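Side-chain contacts in F420-reducing hydrogenase, subunit beta (Methanothermobacter marburgensis, PDB 4OMF), which carries FAD and a [4Fe-4S] cluster within the F420-reducing hydrogenase complex and probably delivers hydride from the flavin to coenzyme F420: residues G27-L32 / V205-V210; E8-R13 / S228-A233; K165-V170 / V176-L181. One frame throughout, in Å; residues are numbered along the deposited sequence.

From the N terminus, strand 8-14 is laid down first, and helix 28-39 follows with its N-terminal end at the FAD diphosphate. Much later comes the short hairpin of interaction 3, which is local: a few residues join its strands. Strand 205-208 then returns to helix 28-39, closing the long loop of interaction 1 around that hairpin. Helix 224-235 next packs on strand 8-14 and closes interaction 2, so the three contacts nest without crossing. Interactions 1 and 2 share the mixed sheet and touch, Leu-32 packing against Phe-230, Ile-229 and Ala-233. Interaction 3 belongs to a separate three-stranded sheet, its centre about 22 Å from that of interaction 1.

Interaction 1: G27-L32 / V205-V210; sequences GIVTGL and VSTGSV. With FAD (flavin-adenine dinucleotide), chain R.
Thr-207 fills the seam against the first turn of helix 28-39, its OG1 3.5 Å from Ile-28 CG1 and its CG2 methyl 3.8 Å from Val-29 CG2. This is a helix N terminus directed at the FAD diphosphate and packed on strand 205-208 of the mixed sheet. Thr-207 straddles the two helix residues because its OG1 stands anti to the backbone N (chi1 -174°), which leaves the methyl turned to Val-29. Farther along the helix, Leu-32 CD2 lies 4.3 Å from Val-205 CG2.

Gly-27, at the N-cap position with a positive phi, gives its N-H to FAD O2P at 2.9 Å. Val-29 N reaches O1P in a fairly straight bond (162°), and Ile-28 N adds a weak bond to the same oxygen. On the other phosphate, O2A is gripped twice by Thr-30, through its backbone N and through OG1 at 2.6 Å. The helix end would help offset the diphosphate charge.

Beyond the strand's end, Ser-209 N and Val-210 N both donate to flavin O2, two N-H donors that probably polarise the C2 carbonyl and could help stabilise negative charge on a reduced flavin. Backbone bonds of Thr-207 to Gly-131 and Tyr-133, and of Gly-208 to Thr-218, hold this strand in place. Gly-208 passes close beside the ribityl chain, its CA 3.3 Å from FAD O4'.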
loop_
_atom_site.group_PDB
_atom_site.type_symbol
_atom_site.label_atom_id
_atom_site.label_comp_id
_atom_site.label_asym_id
_atom_site.label_seq_id
_atom_site.Cartn_x
_atom_site.Cartn_y
_atom_site.Cartn_z
ATOM N N GLY C 27 27.475 -24.077 25.094
ATOM C CA GLY C 27 26.797 -23.091 25.915
ATOM C C GLY C 27 27.535 -21.767 25.934
ATOM O O GLY C 27 27.495 -21.026 26.918
ATOM N N ILE C 28 28.210 -21.466 24.836
ATOM C CA ILE C 28 28.992 -20.250 24.752
ATOM C C ILE C 28 28.078 -19.027 24.690
ATOM O O ILE C 28 28.338 -18.012 25.337
ATOM C CB ILE C 28 29.922 -20.270 23.522
ATOM C CG1 ILE C 28 30.760 -21.548 23.496
ATOM C CG2 ILE C 28 30.800 -19.018 23.480
ATOM C CD1 ILE C 28 31.594 -21.815 24.751
ATOM N N VAL C 29 26.999 -19.114 23.922
ATOM C CA VAL C 29 26.140 -17.954 23.789
ATOM C C VAL C 29 25.449 -17.648 25.102
ATOM O O VAL C 29 25.513 -16.515 25.594
ATOM C CB VAL C 29 25.081 -18.136 22.699
ATOM C CG1 VAL C 29 24.220 -16.861 22.599
ATOM C CG2 VAL C 29 25.777 -18.432 21.376
ATOM N N THR C 30 24.803 -18.651 25.679
ATOM C CA THR C 30 24.067 -18.422 26.927
ATOM C C THR C 30 25.022 -18.019 28.071
ATOM O O THR C 30 24.746 -17.091 28.831
ATOM C CB THR C 30 23.256 -19.668 27.344
ATOM O OG1 THR C 30 22.263 -19.956 26.343
ATOM C CG2 THR C 30 22.573 -19.432 28.692
ATOM N N GLY C 31 26.142 -18.722 28.181
ATOM C CA GLY C 31 27.149 -18.431 29.188
ATOM C C GLY C 31 27.746 -17.034 29.062
ATOM O O GLY C 31 27.943 -16.338 30.059
ATOM N N LEU C 32 28.026 -16.605 27.843
ATOM C CA LEU C 32 28.674 -15.313 27.663
ATOM C C LEU C 32 27.710 -14.147 27.858
ATOM O O LEU C 32 28.070 -13.138 28.487
ATOM C CB LEU C 32 29.315 -15.227 26.286
ATOM C CG LEU C 32 30.306 -14.081 26.093
ATOM C CD1 LEU C 32 31.456 -14.147 27.100
ATOM C CD2 LEU C 32 30.817 -14.135 24.663
ATOM N N VAL C 205 32.450 -11.918 18.734
ATOM C CA VAL C 205 32.916 -13.283 19.020
ATOM C C VAL C 205 32.006 -14.181 18.216
ATOM O O VAL C 205 30.799 -13.943 18.207
ATOM C CB VAL C 205 32.759 -13.688 20.503
ATOM C CG1 VAL C 205 33.530 -14.965 20.800
ATOM C CG2 VAL C 205 33.151 -12.592 21.419
ATOM N N SER C 206 32.553 -15.209 17.572
ATOM C CA SER C 206 31.736 -16.122 16.773
ATOM C C SER C 206 31.857 -17.553 17.306
ATOM O O SER C 206 32.937 -17.968 17.715
ATOM C CB SER C 206 32.161 -16.076 15.301
ATOM O OG SER C 206 32.189 -14.751 14.786
ATOM N N THR C 207 30.765 -18.311 17.309
ATOM C CA THR C 207 30.854 -19.650 17.868
ATOM C C THR C 207 29.949 -20.644 17.138
ATOM O O THR C 207 28.935 -20.270 16.550
ATOM C CB THR C 207 30.549 -19.600 19.412
ATOM O OG1 THR C 207 30.755 -20.881 20.023
ATOM C CG2 THR C 207 29.125 -19.134 19.670
ATOM N N GLY C 208 30.355 -21.909 17.153
ATOM C CA GLY C 208 29.594 -22.976 16.524
ATOM C C GLY C 208 30.129 -24.315 16.982
ATOM O O GLY C 208 31.056 -24.377 17.788
ATOM N N SER C 209 29.550 -25.396 16.473
ATOM C CA SER C 209 29.969 -26.726 16.901
ATOM C C SER C 209 31.130 -27.239 16.074
ATOM O O SER C 209 31.966 -27.999 16.571
ATOM C CB SER C 209 28.808 -27.726 16.808
ATOM O OG SER C 209 28.328 -27.804 15.476
ATOM N N VAL C 210 31.170 -26.851 14.802
ATOM C CA VAL C 210 32.132 -27.442 13.871
ATOM C C VAL C 210 33.578 -27.218 14.293
ATOM O O VAL C 210 33.987 -26.098 14.596
ATOM C CB VAL C 210 31.915 -26.906 12.452
ATOM C CG1 VAL C 210 33.025 -27.380 11.520
ATOM C CG2 VAL C 210 30.550 -27.362 11.950
HETATM P PA FAD R . 23.253 -21.925 23.511
HETATM O O1A FAD R . 22.545 -23.209 23.168
HETATM O O2A FAD R . 23.720 -21.587 24.897
HETATM O O5B FAD R . 22.315 -20.729 23.034
HETATM C C5B FAD R . 21.913 -20.769 21.658
HETATM C C4B FAD R . 21.553 -19.341 21.245
HETATM O O4B FAD R . 21.203 -19.330 19.859
HETATM C C3B FAD R . 20.345 -18.853 22.035
HETATM O O3B FAD R . 20.571 -17.550 22.594
HETATM C C2B FAD R . 19.250 -18.776 20.979
HETATM O O2B FAD R . 18.363 -17.678 21.245
HETATM C C1B FAD R . 20.013 -18.579 19.683
HETATM N N9A FAD R . 19.237 -19.116 18.551
HETATM C C8A FAD R . 18.728 -20.357 18.466
HETATM N N7A FAD R . 18.083 -20.529 17.288
HETATM C C5A FAD R . 18.195 -19.353 16.609
HETATM C C6A FAD R . 17.722 -18.839 15.303
HETATM N N6A FAD R . 16.979 -19.610 14.466
HETATM N N1A FAD R . 18.062 -17.581 14.983
HETATM C C2A FAD R . 18.767 -16.780 15.810
HETATM N N3A FAD R . 19.223 -17.172 17.024
HETATM C C4A FAD R . 18.960 -18.433 17.450
HETATM N N1 FAD R . 26.687 -24.276 13.945
HETATM C C2 FAD R . 27.753 -24.697 13.155
HETATM O O2 FAD R . 28.787 -25.116 13.714
HETATM N N3 FAD R . 27.618 -24.683 11.774
HETATM C C4 FAD R . 26.467 -24.210 11.178
HETATM O O4 FAD R . 26.402 -24.178 9.929
HETATM C C4X FAD R . 25.239 -24.425 11.909
HETATM N N5 FAD R . 23.999 -24.017 11.199
HETATM C C5X FAD R . 23.178 -23.092 11.990
HETATM C C6 FAD R . 22.024 -22.629 11.337
HETATM C C7 FAD R . 21.053 -21.921 12.056
HETATM C C7M FAD R . 19.804 -21.404 11.354
HETATM C C8 FAD R . 21.255 -21.711 13.418
HETATM C C8M FAD R . 20.277 -20.965 14.306
HETATM C C9 FAD R . 22.406 -22.187 14.084
HETATM C C9A FAD R . 23.336 -22.966 13.388
HETATM N N10 FAD R . 24.543 -23.363 14.022
HETATM C C10 FAD R . 25.438 -24.192 13.372
HETATM C "C1'" FAD R . 24.956 -22.885 15.356
HETATM C "C2'" FAD R . 24.594 -23.810 16.489
HETATM O "O2'" FAD R . 23.633 -24.717 16.199
HETATM C "C3'" FAD R . 24.517 -23.178 17.678
HETATM O "O3'" FAD R . 23.427 -22.383 17.804
HETATM C "C4'" FAD R . 25.802 -22.572 18.217
HETATM O "O4'" FAD R . 26.881 -23.530 18.246
HETATM C "C5'" FAD R . 25.582 -21.971 19.610
HETATM O "O5'" FAD R . 25.512 -23.011 20.574
HETATM P P FAD R . 25.723 -22.711 22.132
HETATM O O1P FAD R . 26.994 -21.898 22.248
HETATM O O2P FAD R . 25.627 -23.992 22.908
HETATM O O3P FAD R . 24.479 -21.717 22.467
#

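Interaction 2: E8-R13 / S228-A233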
loop_
_atom_site.group_PDB
_atom_site.type_symbol
_atom_site.label_atom_id
_atom_site.label_comp_id
_atom_site.label_asym_id
_atom_site.label_seq_id
_atom_site.Cartn_x
_atom_site.Cartn_y
_atom_site.Cartn_z
ATOM N N GLU C 8 41.907 -14.905 18.279
ATOM C CA GLU C 8 42.217 -16.237 18.790
ATOM C C GLU C 8 41.088 -17.212 18.490
ATOM O O GLU C 8 39.935 -16.813 18.424
ATOM C CB GLU C 8 42.480 -16.184 20.295
ATOM C CG GLU C 8 43.072 -17.485 20.831
ATOM C CD GLU C 8 43.634 -17.347 22.231
ATOM O OE1 GLU C 8 43.623 -16.219 22.763
ATOM O OE2 GLU C 8 44.091 -18.369 22.793
ATOM N N ILE C 9 41.437 -18.483 18.287
ATOM C CA ILE C 9 40.456 -19.554 18.138
ATOM C C ILE C 9 40.737 -20.644 19.170
ATOM O O ILE C 9 41.866 -21.139 19.256
ATOM C CB ILE C 9 40.488 -20.178 16.729
ATOM C CG1 ILE C 9 40.249 -19.095 15.665
ATOM C CG2 ILE C 9 39.458 -21.299 16.633
ATOM C CD1 ILE C 9 40.247 -19.627 14.238
ATOM N N VAL C 10 39.711 -21.006 19.944
ATOM C CA VAL C 10 39.825 -22.033 20.968
ATOM C C VAL C 10 38.626 -22.978 20.899
ATOM O O VAL C 10 37.608 -22.668 20.263
ATOM C CB VAL C 10 39.892 -21.428 22.397
ATOM C CG1 VAL C 10 41.166 -20.571 22.563
ATOM C CG2 VAL C 10 38.613 -20.615 22.730
ATOM N N SER C 11 38.753 -24.119 21.568
ATOM C CA SER C 11 37.604 -24.975 21.846
ATOM C C SER C 11 37.146 -24.683 23.278
ATOM O O SER C 11 37.989 -24.592 24.177
ATOM C CB SER C 11 37.968 -26.461 21.681
ATOM O OG SER C 11 36.789 -27.248 21.554
ATOM N N ALA C 12 35.840 -24.510 23.496
ATOM C CA ALA C 12 35.379 -24.121 24.830
ATOM C C ALA C 12 34.030 -24.701 25.212
ATOM O O ALA C 12 33.217 -25.097 24.360
ATOM C CB ALA C 12 35.340 -22.574 24.966
ATOM N N ARG C 13 33.803 -24.741 26.520
ATOM C CA ARG C 13 32.569 -25.274 27.089
ATOM C C ARG C 13 32.238 -24.519 28.374
ATOM O O ARG C 13 33.125 -24.219 29.175
ATOM C CB ARG C 13 32.719 -26.778 27.352
ATOM C CG ARG C 13 31.557 -27.471 28.050
ATOM C CD ARG C 13 31.743 -28.985 27.966
ATOM N NE ARG C 13 30.778 -29.758 28.750
ATOM C CZ ARG C 13 29.525 -30.018 28.382
ATOM N NH1 ARG C 13 29.040 -29.548 27.239
ATOM N NH2 ARG C 13 28.752 -30.745 29.176
ATOM N N SER C 228 38.006 -9.338 24.700
ATOM C CA SER C 228 38.195 -8.953 26.089
ATOM C C SER C 228 37.078 -9.511 26.959
ATOM O O SER C 228 37.329 -9.978 28.057
ATOM C CB SER C 228 38.291 -7.433 26.220
ATOM O OG SER C 228 37.079 -6.889 26.676
ATOM N N ILE C 229 35.842 -9.482 26.466
ATOM C CA ILE C 229 34.720 -10.001 27.246
ATOM C C ILE C 229 34.812 -11.522 27.403
ATOM O O ILE C 229 34.583 -12.048 28.487
ATOM C CB ILE C 229 33.353 -9.621 26.614
ATOM C CG1 ILE C 229 33.156 -8.094 26.623
ATOM C CG2 ILE C 229 32.215 -10.292 27.363
ATOM C CD1 ILE C 229 31.879 -7.613 25.947
ATOM N N PHE C 230 35.151 -12.231 26.330
ATOM C CA PHE C 230 35.286 -13.676 26.425
ATOM C C PHE C 230 36.477 -14.066 27.319
ATOM O O PHE C 230 36.355 -14.969 28.153
ATOM C CB PHE C 230 35.411 -14.309 25.035
ATOM C CG PHE C 230 35.532 -15.817 25.078
ATOM C CD1 PHE C 230 34.434 -16.604 25.401
ATOM C CD2 PHE C 230 36.742 -16.443 24.823
ATOM C CE1 PHE C 230 34.538 -17.992 25.455
ATOM C CE2 PHE C 230 36.853 -17.824 24.875
ATOM C CZ PHE C 230 35.740 -18.599 25.194
ATOM N N LYS C 231 37.616 -13.383 27.185
ATOM C CA LYS C 231 38.759 -13.666 28.047
ATOM C C LYS C 231 38.416 -13.440 29.522
ATOM O O LYS C 231 38.821 -14.232 30.388
ATOM C CB LYS C 231 39.979 -12.811 27.664
ATOM C CG LYS C 231 40.662 -13.173 26.342
ATOM C CD LYS C 231 41.166 -14.612 26.311
ATOM C CE LYS C 231 42.276 -14.804 25.258
ATOM N NZ LYS C 231 41.806 -14.574 23.849
ATOM N N GLN C 232 37.687 -12.360 29.802
ATOM C CA GLN C 232 37.188 -12.070 31.159
ATOM C C GLN C 232 36.390 -13.225 31.752
ATOM O O GLN C 232 36.561 -13.562 32.922
ATOM C CB GLN C 232 36.296 -10.824 31.167
ATOM C CG GLN C 232 36.977 -9.521 31.493
ATOM C CD GLN C 232 35.984 -8.372 31.540
ATOM O OE1 GLN C 232 36.016 -7.484 30.689
ATOM N NE2 GLN C 232 35.075 -8.400 32.521
ATOM N N ALA C 233 35.483 -13.792 30.952
ATOM C CA ALA C 233 34.619 -14.874 31.418
ATOM C C ALA C 233 35.430 -16.130 31.706
ATOM O O ALA C 233 35.165 -16.832 32.673
ATOM C CB ALA C 233 33.522 -15.164 30.398
#
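Phe-230 points its ring at strand 8-14 and meets two side chains: Ala-12 CB sits at the ring edge, near its plane, 4.0 Å from Phe-230 CZ, while the Val-10 CG2 methyl approaches Phe-230 CE2 obliquely at 3.9 Å. The ring reaches the strand because its CG is anti to the backbone N (chi1 -179°), turning it off the helix toward the strand. Val-219 of the adjacent strand and Phe-239, whose ring meets that of Phe-230, continue this apolar side. Helix 224-235 thus packs on one face of the mixed sheet as the helix of a beta-alpha-beta crossover: it links the parallel strands 217-221 and 239-243, with strand 8-14 between them. The short helix and strand segments run 36° apart.

The partly exposed side of the contact is polar, and held by a single pair of long side chains. The extended Glu-8 side chain is crossed at about a right angle by that of Lys-231, bent at chi2 and chi4. Lys-231 NZ gives a hydrogen-bonded salt bridge of 2.7 Å to Glu-8 OE1, arriving 41° out of the carboxylate plane. The same ammonium group pairs with Asp-227 one turn earlier on the helix, so two carboxylates share its charge.

Interaction 3: K165-V170 / V176-L181; sequences KGKFWV and VLTLPL
The Thr-178 CG2 methyl presses on one face of the Trp-169 indole, 3.4 Å from Trp-169 CE3 and offset toward the rim. The extended Lys-167 chain lays its CD over that same face, also toward the rim, 3.7 Å above the ring plane, so methyl and methylene share the indole. Val-176 CG1 abuts the ring from the edge, 3.7 Å from Trp-169 CE3. The ring's rotation is further fixed by the hydrogen bond from Trp-169 NE1 to Gly-164 O. Strands 167-171 and 176-180 form an antiparallel beta hairpin, the middle and one edge strand of a three-stranded sheet: Trp-169 and Thr-178 are a non-hydrogen-bonded pair, flanked by the hydrogen-bonded pairs Phe-168/Leu-179 and Val-170/Leu-177. On the sheet face bearing these flanking residues, Val-170 CG2 is wedged against Leu-177 CB at a tight 3.5 Å. The methyl gets there by standing between its own backbone N and carbonyl carbon. Phe-168 leads away from the hairpin partner and meets Phe-146 of helix 140-150 edge-to-face, and Leu-179 packs on the same helix. At the far end Leu-181 CD1 tucks in 4.3 Å from Phe-168 CB, while Leu-181 N donates to Gly-166 O at 2.8 Å, 38° out of the carbonyl plane.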
loop_
_atom_site.group_PDB
_atom_site.type_symbol
_atom_site.label_atom_id
_atom_site.label_comp_id
_atom_site.label_asym_id
_atom_site.label_seq_id
_atom_site.Cartn_x
_atom_site.Cartn_y
_atom_site.Cartn_z
ATOM N N LYS C 165 28.050 -33.898 10.948
ATOM C CA LYS C 165 28.522 -35.170 10.431
ATOM C C LYS C 165 27.642 -35.712 9.295
ATOM O O LYS C 165 27.366 -36.911 9.221
ATOM C CB LYS C 165 28.616 -36.191 11.570
ATOM C CG LYS C 165 29.459 -35.687 12.742
ATOM C CD LYS C 165 29.761 -36.791 13.747
ATOM C CE LYS C 165 30.333 -36.221 15.050
ATOM N NZ LYS C 165 29.333 -35.433 15.846
ATOM N N GLY C 166 27.213 -34.813 8.420
ATOM C CA GLY C 166 26.508 -35.190 7.216
ATOM C C GLY C 166 25.032 -35.484 7.410
ATOM O O GLY C 166 24.389 -35.974 6.494
ATOM N N LYS C 167 24.495 -35.170 8.589
ATOM C CA LYS C 167 23.113 -35.546 8.909
ATOM C C LYS C 167 22.355 -34.441 9.603
ATOM O O LYS C 167 22.952 -33.581 10.249
ATOM C CB LYS C 167 23.082 -36.796 9.800
ATOM C CG LYS C 167 23.760 -38.021 9.209
ATOM C CD LYS C 167 23.825 -39.158 10.217
ATOM C CE LYS C 167 24.640 -40.323 9.673
ATOM N NZ LYS C 167 24.621 -41.461 10.626
ATOM N N PHE C 168 21.035 -34.479 9.441
ATOM C CA PHE C 168 20.083 -33.736 10.268
ATOM C C PHE C 168 19.625 -34.706 11.353
ATOM O O PHE C 168 19.260 -35.837 11.038
ATOM C CB PHE C 168 18.909 -33.257 9.406
ATOM C CG PHE C 168 17.891 -32.430 10.137
ATOM C CD1 PHE C 168 18.070 -31.066 10.289
ATOM C CD2 PHE C 168 16.733 -33.009 10.621
ATOM C CE1 PHE C 168 17.116 -30.293 10.954
ATOM C CE2 PHE C 168 15.783 -32.246 11.294
ATOM C CZ PHE C 168 15.982 -30.893 11.463
ATOM N N TRP C 169 19.682 -34.278 12.616
ATOM C CA TRP C 169 19.388 -35.140 13.762
ATOM C C TRP C 169 18.173 -34.668 14.561
ATOM O O TRP C 169 18.056 -33.475 14.883
ATOM C CB TRP C 169 20.580 -35.186 14.722
ATOM C CG TRP C 169 21.901 -35.542 14.110
ATOM C CD1 TRP C 169 22.645 -34.778 13.256
ATOM C CD2 TRP C 169 22.663 -36.729 14.358
ATOM N NE1 TRP C 169 23.809 -35.438 12.928
ATOM C CE2 TRP C 169 23.842 -36.640 13.586
ATOM C CE3 TRP C 169 22.446 -37.875 15.128
ATOM C CZ2 TRP C 169 24.817 -37.646 13.581
ATOM C CZ3 TRP C 169 23.411 -38.880 15.121
ATOM C CH2 TRP C 169 24.581 -38.758 14.344
ATOM N N VAL C 170 17.304 -35.598 14.942
ATOM C CA VAL C 170 16.253 -35.244 15.895
ATOM C C VAL C 170 16.289 -36.212 17.063
ATOM O O VAL C 170 16.378 -37.408 16.882
ATOM C CB VAL C 170 14.835 -35.200 15.238
ATOM C CG1 VAL C 170 14.850 -34.334 13.974
ATOM C CG2 VAL C 170 14.336 -36.553 14.899
ATOM N N VAL C 176 16.853 -41.560 18.590
ATOM C CA VAL C 176 17.620 -40.612 17.777
ATOM C C VAL C 176 17.345 -40.906 16.313
ATOM O O VAL C 176 17.624 -42.003 15.838
ATOM C CB VAL C 176 19.141 -40.704 18.062
ATOM C CG1 VAL C 176 19.922 -39.687 17.212
ATOM C CG2 VAL C 176 19.426 -40.499 19.554
ATOM N N LEU C 177 16.766 -39.946 15.603
ATOM C CA LEU C 177 16.374 -40.160 14.208
ATOM C C LEU C 177 17.185 -39.252 13.298
ATOM O O LEU C 177 17.446 -38.097 13.645
ATOM C CB LEU C 177 14.878 -39.874 14.014
ATOM C CG LEU C 177 13.940 -40.607 14.967
ATOM C CD1 LEU C 177 12.536 -40.036 14.884
ATOM C CD2 LEU C 177 13.932 -42.077 14.608
ATOM N N THR C 178 17.575 -39.744 12.129
ATOM C CA THR C 178 18.386 -38.902 11.246
ATOM C C THR C 178 17.967 -38.978 9.783
ATOM O O THR C 178 17.317 -39.937 9.341
ATOM C CB THR C 178 19.893 -39.269 11.326
ATOM O OG1 THR C 178 20.086 -40.597 10.823
ATOM C CG2 THR C 178 20.407 -39.210 12.763
ATOM N N LEU C 179 18.367 -37.946 9.050
ATOM C CA LEU C 179 18.249 -37.854 7.603
ATOM C C LEU C 179 19.620 -37.456 7.064
ATOM O O LEU C 179 20.327 -36.682 7.708
ATOM C CB LEU C 179 17.218 -36.792 7.184
ATOM C CG LEU C 179 15.739 -37.001 7.441
ATOM C CD1 LEU C 179 14.974 -35.725 7.086
ATOM C CD2 LEU C 179 15.203 -38.189 6.646
ATOM N N PRO C 180 19.993 -37.959 5.877
ATOM C CA PRO C 180 21.204 -37.408 5.246
ATOM C C PRO C 180 21.016 -35.923 4.981
ATOM O O PRO C 180 19.938 -35.504 4.546
ATOM C CB PRO C 180 21.323 -38.196 3.930
ATOM C CG PRO C 180 20.443 -39.424 4.122
ATOM C CD PRO C 180 19.355 -39.017 5.071
ATOM N N LEU C 181 22.030 -35.120 5.253
ATOM C CA LEU C 181 21.849 -33.681 5.124
ATOM C C LEU C 181 21.575 -33.298 3.666
ATOM O O LEU C 181 20.837 -32.352 3.391
ATOM C CB LEU C 181 23.080 -32.953 5.655
ATOM C CG LEU C 181 22.939 -31.476 5.985
ATOM C CD1 LEU C 181 21.820 -31.247 6.977
ATOM C CD2 LEU C 181 24.270 -30.991 6.544
#